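PDB 3A32: threonine--tRNA ligase catalytic subunit from Aeropyrum pernix, which probably catalyses the ATP-dependent, two-step attachment of threonine to tRNA(Thr), and probably cannot deacylate mischarged seryl-tRNA(Thr) because it lacks an editing domain. Local coordinates for residues A[58-63]-A[68-73]; A[187-192]-A[312-317]; A[49-54]-A[336-341]; A[117-122]-A[128-133]. All blocks are in the same frame, centred on the assembly; numbering follows the deposited sequence.

Overall arrangement
All four contacts are buried, yet they differ in depth and chemistry. Interaction 2 lies nearest the middle, about 6 Å from the chain centre, whereas interaction 4 is peripheral at about 27 Å. Interactions 1 and 3 share helix 48-65: interaction 1 ties its far end to the following strand with a hydrogen bond and a T-shaped ring pair, and interaction 3 lays its beginning on the loop before strand 341-347. Interactions 2, 3 and 4 rely on apolar packing, with an aromatic ring in 4 and a carbonyl oxygen in 3. F62 of 58-63 packs on V188 and L313, joining interactions 1 and 2. Interactions 1, 3 and 4 also touch the second subunit; interaction 2 does not.

Interaction 1 (A[58-63]-A[68-73]); sequences VLAKFH and YYVVET
The imidazole of H63 and the phenol ring of Y68 meet as a T-shaped pair where helix 48-65 hands over to strand 69-70, the helix-then-strand arrangement that class II synthetases have as motif 1. H63 presents its edge: its CD2 stands 3.6 Å above the Y68 ring plane, over the ring centre. The centroids are 4.8 Å apart and the planes meet at 74°, which is the evidence for edge-to-face rather than offset stacking. The imidazole cannot spin easily. H63 ND1 gives its hydrogen to L59 O one turn back at 2.7 Å, with the acceptor nearly in the ring plane, while H63 NE2 bonds to R311. L59 O thus takes two donors, ND1 and the backbone N of H63, from opposite faces of its plane. Y68 is held at its far end too, since its hydroxyl bonds to E184 and R311. The backbone locks the same corner, Y68 N donating to H63 O at 3.0 Å and 160°. Motif 1 forms the dimer interface in this class, and here E72 makes salt bridges to R52 and R141 of the second subunit. Further along, V70 places CG1 anti to its carbonyl carbon (chi1 -54°), which carries this methyl back to the helix, where V70 CG1 touches A60 O at 3.3 Å and A60 CB at 4.4 Å.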
# COMPACT_ATOMS: atom_id res chain seq x y z
N VAL A 58 -2.94 -6.03 -4.80
CA VAL A 58 -3.77 -7.17 -5.24
C VAL A 58 -4.99 -7.39 -4.33
O VAL A 58 -6.08 -7.52 -4.83
CB VAL A 58 -2.96 -8.53 -5.33
CG1 VAL A 58 -3.90 -9.72 -5.61
CG2 VAL A 58 -1.86 -8.44 -6.41
N LEU A 59 -4.79 -7.43 -3.02
CA LEU A 59 -5.90 -7.66 -2.11
C LEU A 59 -6.87 -6.49 -2.09
O LEU A 59 -8.07 -6.73 -2.06
CB LEU A 59 -5.41 -7.98 -0.67
CG LEU A 59 -4.52 -9.23 -0.63
CD1 LEU A 59 -3.89 -9.42 0.75
CD2 LEU A 59 -5.38 -10.44 -1.07
N ALA A 60 -6.36 -5.25 -2.11
CA ALA A 60 -7.20 -4.06 -2.20
C ALA A 60 -8.06 -4.06 -3.47
O ALA A 60 -9.28 -3.91 -3.39
CB ALA A 60 -6.35 -2.75 -2.11
N LYS A 61 -7.44 -4.24 -4.63
CA LYS A 61 -8.16 -4.30 -5.91
C LYS A 61 -9.12 -5.47 -6.02
O LYS A 61 -10.23 -5.29 -6.56
CB LYS A 61 -7.18 -4.27 -7.10
CG LYS A 61 -6.37 -2.96 -7.18
CD LYS A 61 -5.25 -2.98 -8.21
CE LYS A 61 -4.61 -1.60 -8.24
NZ LYS A 61 -3.47 -1.50 -9.21
N PHE A 62 -8.71 -6.66 -5.53
CA PHE A 62 -9.61 -7.82 -5.45
C PHE A 62 -10.89 -7.49 -4.67
O PHE A 62 -12.00 -7.77 -5.13
CB PHE A 62 -8.94 -9.06 -4.84
CG PHE A 62 -9.91 -10.22 -4.61
CD1 PHE A 62 -10.53 -10.88 -5.69
CD2 PHE A 62 -10.19 -10.66 -3.31
CE1 PHE A 62 -11.44 -11.94 -5.47
CE2 PHE A 62 -11.10 -11.70 -3.07
CZ PHE A 62 -11.72 -12.36 -4.17
N HIS A 63 -10.71 -6.85 -3.51
CA HIS A 63 -11.84 -6.45 -2.71
C HIS A 63 -12.68 -5.36 -3.31
O HIS A 63 -13.91 -5.45 -3.28
CB HIS A 63 -11.40 -6.15 -1.29
CG HIS A 63 -11.09 -7.41 -0.52
ND1 HIS A 63 -9.88 -8.06 -0.62
CD2 HIS A 63 -11.86 -8.15 0.30
CE1 HIS A 63 -9.89 -9.11 0.18
NE2 HIS A 63 -11.09 -9.23 0.71
N TYR A 68 -16.32 -4.21 -2.07
CA TYR A 68 -15.89 -3.63 -0.80
C TYR A 68 -15.34 -2.28 -1.09
O TYR A 68 -14.66 -2.06 -2.05
CB TYR A 68 -14.75 -4.44 -0.13
CG TYR A 68 -15.10 -5.84 0.35
CD1 TYR A 68 -15.25 -6.13 1.72
CD2 TYR A 68 -15.21 -6.91 -0.59
CE1 TYR A 68 -15.55 -7.42 2.13
CE2 TYR A 68 -15.52 -8.20 -0.18
CZ TYR A 68 -15.68 -8.46 1.17
OH TYR A 68 -15.96 -9.76 1.53
N TYR A 69 -15.61 -1.36 -0.19
CA TYR A 69 -14.92 -0.10 -0.21
C TYR A 69 -13.57 -0.32 0.44
O TYR A 69 -13.50 -0.87 1.54
CB TYR A 69 -15.68 0.86 0.62
CG TYR A 69 -17.09 1.08 0.18
CD1 TYR A 69 -17.38 1.62 -1.08
CD2 TYR A 69 -18.16 0.82 1.07
CE1 TYR A 69 -18.70 1.85 -1.46
CE2 TYR A 69 -19.47 1.06 0.69
CZ TYR A 69 -19.73 1.57 -0.56
OH TYR A 69 -21.01 1.82 -0.93
N VAL A 70 -12.50 0.12 -0.22
CA VAL A 70 -11.19 0.03 0.41
C VAL A 70 -10.86 1.26 1.20
O VAL A 70 -11.15 2.39 0.77
CB VAL A 70 -10.06 -0.38 -0.56
CG1 VAL A 70 -10.51 -1.73 -1.27
CG2 VAL A 70 -9.72 0.71 -1.53
N VAL A 71 -10.30 1.04 2.38
CA VAL A 71 -10.01 2.11 3.27
C VAL A 71 -8.66 1.91 3.95
O VAL A 71 -8.04 0.84 3.89
CB VAL A 71 -11.15 2.36 4.32
CG1 VAL A 71 -12.49 2.59 3.61
CG2 VAL A 71 -11.22 1.23 5.34
N GLU A 72 -8.19 2.99 4.52
CA GLU A 72 -7.00 2.95 5.38
C GLU A 72 -7.38 3.80 6.60
O GLU A 72 -7.88 4.94 6.45
CB GLU A 72 -5.76 3.47 4.64
CG GLU A 72 -4.57 3.76 5.57
CD GLU A 72 -3.20 3.97 4.85
OE1 GLU A 72 -3.18 3.94 3.60
OE2 GLU A 72 -2.13 4.11 5.57
N THR A 73 -7.22 3.22 7.80
CA THR A 73 -7.64 3.92 9.03
C THR A 73 -6.41 4.20 9.89
O THR A 73 -5.38 3.54 9.72
CB THR A 73 -8.82 3.17 9.80
OG1 THR A 73 -8.40 1.86 10.22
CG2 THR A 73 -10.12 3.06 8.92

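Interaction 2 (A[187-192]-A[312-317]); sequences LVLERL and ALLGSI
L313 opens the contact by setting its CD1 methyl against V188 CG2, 3.8 Å away, the two side chains crossing at about a right angle. Its CG lies anti to the carbonyl carbon (chi1 -46°) and the chain is extended beyond, so one methyl alone makes the touch across to helix 174-191. L314 comes next and uses the other branch of the same valine: L314 CD2 rests 3.8 Å from V188 CG1, again nearly perpendicular. V188 has CG1 anti to its backbone N (chi1 169°), and this rotation aims one methyl at each leucine. L314 CD2 reaches L189 CD2 as well, more loosely at 4.4 Å. F62 of helix 48-65 packs on both V188 and L313, adding an aromatic group to the aliphatic cluster. At L313, L314 and G315 the chain turns a corner, and the carboxylate of D163 holds the turn: its OD2 accepts from the backbone N of L313 and of L314, its OD1 from that of G315. Three N-H groups are thereby satisfied by one side chain. G315 has phi 104°, on the positive side that glycine tolerates readily. S316 then stands at the N-cap position, and its OG accepts from R319 N, capping the first turn of helix 317-327. A strand of the central, largely antiparallel sheet leading, through the corner at 313-315, into a helix, 306-316 into 317-327, is the layout of class II motif 3, here backed by helix 174-191.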
# COMPACT_ATOMS: atom_id res chain seq x y z
N LEU A 187 -10.95 -18.15 -4.22
CA LEU A 187 -10.31 -17.38 -5.31
C LEU A 187 -8.88 -16.87 -4.96
O LEU A 187 -7.97 -17.00 -5.79
CB LEU A 187 -11.19 -16.19 -5.73
CG LEU A 187 -12.54 -16.43 -6.44
CD1 LEU A 187 -13.39 -15.14 -6.45
CD2 LEU A 187 -12.32 -16.94 -7.85
N VAL A 188 -8.72 -16.24 -3.78
CA VAL A 188 -7.41 -15.85 -3.30
C VAL A 188 -6.40 -17.04 -3.07
O VAL A 188 -5.27 -17.03 -3.59
CB VAL A 188 -7.53 -14.96 -2.05
CG1 VAL A 188 -6.20 -14.77 -1.39
CG2 VAL A 188 -8.08 -13.58 -2.42
N LEU A 189 -6.82 -18.08 -2.34
CA LEU A 189 -5.97 -19.26 -2.23
C LEU A 189 -5.52 -19.84 -3.56
O LEU A 189 -4.32 -20.10 -3.74
CB LEU A 189 -6.64 -20.38 -1.44
CG LEU A 189 -6.84 -20.15 0.05
CD1 LEU A 189 -7.01 -21.51 0.57
CD2 LEU A 189 -5.68 -19.47 0.72
N GLU A 190 -6.46 -20.04 -4.47
CA GLU A 190 -6.20 -20.74 -5.72
C GLU A 190 -5.43 -19.89 -6.72
O GLU A 190 -4.54 -20.38 -7.40
CB GLU A 190 -7.51 -21.30 -6.34
CG GLU A 190 -8.08 -22.44 -5.51
CD GLU A 190 -9.31 -23.12 -6.13
OE1 GLU A 190 -10.06 -22.45 -6.86
OE2 GLU A 190 -9.53 -24.35 -5.86
N ARG A 191 -5.78 -18.62 -6.79
CA ARG A 191 -5.26 -17.77 -7.86
C ARG A 191 -4.04 -16.99 -7.51
O ARG A 191 -3.18 -16.77 -8.39
CB ARG A 191 -6.36 -16.87 -8.43
CG ARG A 191 -7.39 -17.77 -9.11
CD ARG A 191 -8.48 -17.06 -9.79
NE ARG A 191 -9.44 -18.07 -10.23
CZ ARG A 191 -10.52 -17.81 -10.97
NH1 ARG A 191 -10.78 -16.55 -11.36
NH2 ARG A 191 -11.33 -18.81 -11.32
N LEU A 192 -3.95 -16.57 -6.24
CA LEU A 192 -2.79 -15.81 -5.78
C LEU A 192 -1.75 -16.77 -5.27
O LEU A 192 -0.55 -16.64 -5.59
CB LEU A 192 -3.16 -14.77 -4.71
CG LEU A 192 -2.03 -13.92 -4.15
CD1 LEU A 192 -1.32 -13.11 -5.25
CD2 LEU A 192 -2.57 -13.00 -3.08
N ALA A 312 -11.76 -12.20 7.71
CA ALA A 312 -10.52 -12.15 6.93
C ALA A 312 -10.48 -13.42 6.11
O ALA A 312 -11.06 -14.40 6.53
CB ALA A 312 -9.30 -12.04 7.86
N LEU A 313 -9.75 -13.44 5.00
CA LEU A 313 -9.55 -14.65 4.20
C LEU A 313 -8.28 -15.35 4.61
O LEU A 313 -8.30 -16.54 4.81
CB LEU A 313 -9.53 -14.37 2.69
CG LEU A 313 -10.63 -13.45 2.09
CD1 LEU A 313 -10.42 -13.28 0.59
CD2 LEU A 313 -12.07 -13.92 2.36
N LEU A 314 -7.17 -14.62 4.71
CA LEU A 314 -5.87 -15.15 5.10
C LEU A 314 -5.73 -15.07 6.61
O LEU A 314 -5.26 -16.01 7.23
CB LEU A 314 -4.75 -14.32 4.44
CG LEU A 314 -4.81 -14.10 2.91
CD1 LEU A 314 -3.60 -13.28 2.36
CD2 LEU A 314 -4.96 -15.43 2.19
N GLY A 315 -6.13 -13.93 7.20
CA GLY A 315 -5.98 -13.72 8.65
C GLY A 315 -4.82 -12.80 8.90
O GLY A 315 -4.76 -11.74 8.32
N SER A 316 -3.86 -13.19 9.74
CA SER A 316 -2.59 -12.50 9.77
C SER A 316 -1.84 -12.87 8.49
O SER A 316 -1.64 -14.04 8.19
CB SER A 316 -1.80 -12.91 11.00
OG SER A 316 -0.45 -12.48 10.92
N ILE A 317 -1.42 -11.84 7.75
CA ILE A 317 -0.64 -11.99 6.51
C ILE A 317 0.76 -12.52 6.79
O ILE A 317 1.22 -13.42 6.10
CB ILE A 317 -0.58 -10.65 5.74
CG1 ILE A 317 -1.96 -10.41 5.10
CG2 ILE A 317 0.54 -10.70 4.61
CD1 ILE A 317 -2.36 -8.99 5.07

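Interaction 3 (A[49-54]-A[336-341]); sequences GPIRYA and LAPIQF
The flat peptide group that follows L336 meets I51 at its oxygen: L336 O lies 3.2 Å from I51 CG1 and 3.3 Å from I51 CD1. CG1 stands clearly to one side of the peptide plane, and CD1 is displaced less, to the same side. The pyrrolidine ring of P338 is approached at its CG corner, where I51 CD1 comes to 4.1 Å and the two side chains run at an oblique angle. The isoleucine does most of the work. CG1 is anti to the carbonyl carbon (chi1 -59°) and chi2 is extended at -175°, a shape that carries CD1 past the oxygen to the proline. One turn further on, A54 CB meets L336 CD2 at 3.9 Å, and L336 also packs on L192 and F193. On the other side of the helix R52 forms salt bridges with E318 and with E72 of the second subunit, and the hydroxyl of Y53 bonds to V71 and F139 of that subunit. Beyond P338, Q340 pairs with R373, and F341 begins strand 341-347 of the anticodon-binding domain. The contact thus joins the early helix of the catalytic region to the loop that leads into strand 341-347. Its chemistry is carbon against carbon and carbon against a carbonyl oxygen, so van der Waals fit, rather than directional bonding, sets how these two segments lie together.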
# COMPACT_ATOMS: atom_id res chain seq x y z
N GLY A 49 9.98 -6.23 0.51
CA GLY A 49 9.29 -4.93 0.25
C GLY A 49 8.30 -5.02 -0.89
O GLY A 49 7.11 -4.67 -0.72
N PRO A 50 8.76 -5.52 -2.06
CA PRO A 50 7.84 -5.65 -3.20
C PRO A 50 6.71 -6.62 -2.95
O PRO A 50 5.58 -6.36 -3.41
CB PRO A 50 8.76 -6.08 -4.37
CG PRO A 50 10.15 -5.67 -3.92
CD PRO A 50 10.14 -5.88 -2.44
N ILE A 51 6.97 -7.68 -2.18
CA ILE A 51 5.91 -8.59 -1.76
C ILE A 51 4.82 -7.84 -0.96
O ILE A 51 3.65 -8.05 -1.19
CB ILE A 51 6.45 -9.79 -0.88
CG1 ILE A 51 7.47 -10.64 -1.62
CG2 ILE A 51 5.30 -10.73 -0.46
CD1 ILE A 51 7.84 -11.82 -0.81
N ARG A 52 5.21 -6.97 -0.02
CA ARG A 52 4.24 -6.21 0.77
C ARG A 52 3.42 -5.22 -0.05
O ARG A 52 2.22 -5.14 0.13
CB ARG A 52 4.92 -5.55 1.98
CG ARG A 52 5.27 -6.67 3.05
CD ARG A 52 5.72 -6.06 4.35
NE ARG A 52 4.64 -5.33 5.02
CZ ARG A 52 3.70 -5.92 5.79
NH1 ARG A 52 3.72 -7.23 5.99
NH2 ARG A 52 2.78 -5.18 6.38
N TYR A 53 4.05 -4.48 -0.95
CA TYR A 53 3.29 -3.58 -1.81
C TYR A 53 2.39 -4.36 -2.77
O TYR A 53 1.27 -3.94 -3.00
CB TYR A 53 4.19 -2.62 -2.57
CG TYR A 53 4.84 -1.57 -1.70
CD1 TYR A 53 6.06 -1.83 -1.08
CD2 TYR A 53 4.22 -0.34 -1.48
CE1 TYR A 53 6.66 -0.88 -0.24
CE2 TYR A 53 4.84 0.66 -0.67
CZ TYR A 53 6.07 0.37 -0.07
OH TYR A 53 6.71 1.28 0.71
N ALA A 54 2.88 -5.48 -3.32
CA ALA A 54 2.10 -6.28 -4.29
C ALA A 54 0.84 -6.85 -3.63
O ALA A 54 -0.25 -6.83 -4.19
CB ALA A 54 2.98 -7.40 -4.90
N LEU A 336 4.60 -12.82 -6.52
CA LEU A 336 5.10 -12.57 -5.18
C LEU A 336 6.55 -13.01 -4.91
O LEU A 336 7.02 -12.95 -3.77
CB LEU A 336 4.15 -13.26 -4.19
CG LEU A 336 2.69 -12.77 -4.20
CD1 LEU A 336 1.97 -13.52 -3.09
CD2 LEU A 336 2.53 -11.19 -4.07
N ALA A 337 7.27 -13.43 -5.94
CA ALA A 337 8.61 -13.96 -5.80
C ALA A 337 9.57 -12.77 -5.69
O ALA A 337 9.57 -11.87 -6.56
CB ALA A 337 8.97 -14.85 -7.02
N PRO A 338 10.44 -12.75 -4.66
CA PRO A 338 11.46 -11.69 -4.60
C PRO A 338 12.22 -11.56 -5.95
O PRO A 338 12.29 -10.45 -6.51
CB PRO A 338 12.37 -12.15 -3.45
CG PRO A 338 11.43 -12.94 -2.54
CD PRO A 338 10.55 -13.70 -3.53
N ILE A 339 12.76 -12.67 -6.48
CA ILE A 339 13.38 -12.66 -7.81
C ILE A 339 12.45 -13.36 -8.80
O ILE A 339 12.16 -14.57 -8.65
CB ILE A 339 14.80 -13.34 -7.80
CG1 ILE A 339 15.73 -12.62 -6.81
CG2 ILE A 339 15.40 -13.39 -9.23
CD1 ILE A 339 17.13 -13.32 -6.57
N GLN A 340 11.96 -12.62 -9.79
CA GLN A 340 11.06 -13.18 -10.79
C GLN A 340 11.76 -13.92 -11.92
O GLN A 340 11.36 -15.03 -12.29
CB GLN A 340 10.14 -12.08 -11.31
CG GLN A 340 9.12 -11.64 -10.21
CD GLN A 340 8.19 -10.59 -10.65
OE1 GLN A 340 8.60 -9.50 -11.04
NE2 GLN A 340 6.89 -10.88 -10.57
N PHE A 341 12.81 -13.31 -12.49
CA PHE A 341 13.62 -13.95 -13.54
C PHE A 341 15.03 -13.95 -13.05
O PHE A 341 15.55 -12.87 -12.77
CB PHE A 341 13.57 -13.17 -14.86
CG PHE A 341 12.28 -13.32 -15.61
CD1 PHE A 341 12.06 -14.44 -16.42
CD2 PHE A 341 11.27 -12.37 -15.48
CE1 PHE A 341 10.85 -14.60 -17.10
CE2 PHE A 341 10.05 -12.51 -16.15
CZ PHE A 341 9.84 -13.61 -16.99

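Interaction 4 (A[117-122]-A[128-133]); sequences LLFLNE and SKLPLP
F119 and L130 carry the contact, and the conformations of both side chains explain it. F119 holds CG opposite its backbone N (chi1 173°), swinging the ring from the flank of helix 112-126 toward the loop that follows. On L130 it is CD2, the branch extended away from CA, that reaches toward the helix. The result is L130 CD2 at 3.9 Å from F119 CE1, meeting the ring obliquely. The same methyl lies 3.9 Å from E122 CB, so L130 CD2 sits between two residues about one helical turn apart; the other branch, L130 CD1, is 4.0 Å from E122 CB. L132 adds a looser touch, its CD2 4.2 Å from F119 CE1. A cis peptide bond precedes P133, just before strand 134-143, whose first residue, F134, stacks edge-to-face with F119. E122 is sharply bent at chi2 (-72°), taking its carboxylate away from the leucines, and its OE2 lies near D17 of the second subunit, an acid like itself. This closeness would probably favour protonation of one of the two acids. The helix begins with the zinc ligand C112. Across the segments only apolar carbon meets carbon: E122 contributes its CB and turns its carboxylate away, so the contact is consistent with apolar burial of L130 against the helix just before strand 134-143 of the class II catalytic domain.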
# COMPACT_ATOMS: atom_id res chain seq x y z
N LEU A 117 -16.91 3.72 12.61
CA LEU A 117 -17.00 5.16 12.51
C LEU A 117 -17.19 5.62 11.05
O LEU A 117 -17.94 6.58 10.77
CB LEU A 117 -15.77 5.85 13.16
CG LEU A 117 -15.59 5.86 14.71
CD1 LEU A 117 -14.32 6.62 15.08
CD2 LEU A 117 -16.80 6.49 15.49
N LEU A 118 -16.51 4.96 10.11
CA LEU A 118 -16.63 5.29 8.68
C LEU A 118 -18.02 4.98 8.16
O LEU A 118 -18.55 5.71 7.38
CB LEU A 118 -15.59 4.53 7.81
CG LEU A 118 -14.10 4.92 8.00
CD1 LEU A 118 -13.15 4.21 7.04
CD2 LEU A 118 -13.93 6.43 7.88
N PHE A 119 -18.56 3.84 8.53
CA PHE A 119 -19.99 3.59 8.33
C PHE A 119 -20.87 4.72 8.93
O PHE A 119 -21.70 5.29 8.25
CB PHE A 119 -20.40 2.25 8.95
CG PHE A 119 -21.91 2.01 8.93
CD1 PHE A 119 -22.55 1.67 7.73
CD2 PHE A 119 -22.66 2.07 10.11
CE1 PHE A 119 -23.96 1.42 7.70
CE2 PHE A 119 -24.07 1.84 10.09
CZ PHE A 119 -24.71 1.51 8.87
N LEU A 120 -20.63 5.06 10.20
CA LEU A 120 -21.42 6.09 10.86
C LEU A 120 -21.31 7.42 10.17
O LEU A 120 -22.31 8.12 10.06
CB LEU A 120 -21.09 6.21 12.35
CG LEU A 120 -21.58 5.02 13.19
CD1 LEU A 120 -21.06 5.08 14.61
CD2 LEU A 120 -23.17 4.82 13.13
N ASN A 121 -20.13 7.78 9.70
CA ASN A 121 -19.98 9.07 9.00
C ASN A 121 -20.80 9.12 7.69
O ASN A 121 -21.39 10.14 7.39
CB ASN A 121 -18.50 9.42 8.74
CG ASN A 121 -18.34 10.70 7.94
OD1 ASN A 121 -18.71 11.79 8.40
ND2 ASN A 121 -17.79 10.57 6.73
N GLU A 122 -20.83 8.01 6.94
CA GLU A 122 -21.53 7.93 5.67
C GLU A 122 -23.03 7.94 5.87
O GLU A 122 -23.77 8.49 5.05
CB GLU A 122 -21.10 6.70 4.83
CG GLU A 122 -19.60 6.64 4.57
CD GLU A 122 -19.05 7.69 3.57
OE1 GLU A 122 -19.80 8.49 3.00
OE2 GLU A 122 -17.83 7.73 3.35
N SER A 128 -30.00 6.73 4.11
CA SER A 128 -30.36 5.48 3.42
C SER A 128 -29.97 5.39 1.94
O SER A 128 -30.16 4.33 1.33
CB SER A 128 -31.87 5.19 3.55
OG SER A 128 -32.61 6.25 2.96
N LYS A 129 -29.42 6.46 1.35
CA LYS A 129 -28.78 6.29 0.01
C LYS A 129 -27.58 5.34 0.04
O LYS A 129 -27.23 4.74 -0.99
CB LYS A 129 -28.32 7.62 -0.57
CG LYS A 129 -29.42 8.59 -0.93
CD LYS A 129 -28.87 9.56 -1.93
CE LYS A 129 -28.01 10.60 -1.27
NZ LYS A 129 -27.55 11.52 -2.36
N LEU A 130 -26.96 5.21 1.23
CA LEU A 130 -25.86 4.25 1.42
C LEU A 130 -26.45 2.85 1.24
O LEU A 130 -27.38 2.50 1.96
CB LEU A 130 -25.23 4.36 2.81
CG LEU A 130 -23.90 3.62 3.05
CD1 LEU A 130 -22.72 4.20 2.23
CD2 LEU A 130 -23.56 3.63 4.52
N PRO A 131 -25.93 2.07 0.27
CA PRO A 131 -26.48 0.74 0.08
C PRO A 131 -26.07 -0.28 1.17
O PRO A 131 -24.99 -0.17 1.79
CB PRO A 131 -25.94 0.32 -1.30
CG PRO A 131 -25.12 1.46 -1.81
CD PRO A 131 -24.82 2.35 -0.66
N LEU A 132 -26.94 -1.24 1.42
CA LEU A 132 -26.61 -2.39 2.24
C LEU A 132 -26.75 -3.62 1.35
O LEU A 132 -27.62 -3.67 0.49
CB LEU A 132 -27.57 -2.48 3.44
CG LEU A 132 -27.60 -1.31 4.42
CD1 LEU A 132 -28.63 -1.54 5.54
CD2 LEU A 132 -26.16 -0.97 5.01
N PRO A 133 -25.91 -4.65 1.57
CA PRO A 133 -24.86 -4.68 2.61
C PRO A 133 -23.74 -3.62 2.41
O PRO A 133 -23.40 -3.24 1.27
CB PRO A 133 -24.31 -6.12 2.56
CG PRO A 133 -24.90 -6.76 1.33
CD PRO A 133 -26.03 -5.91 0.81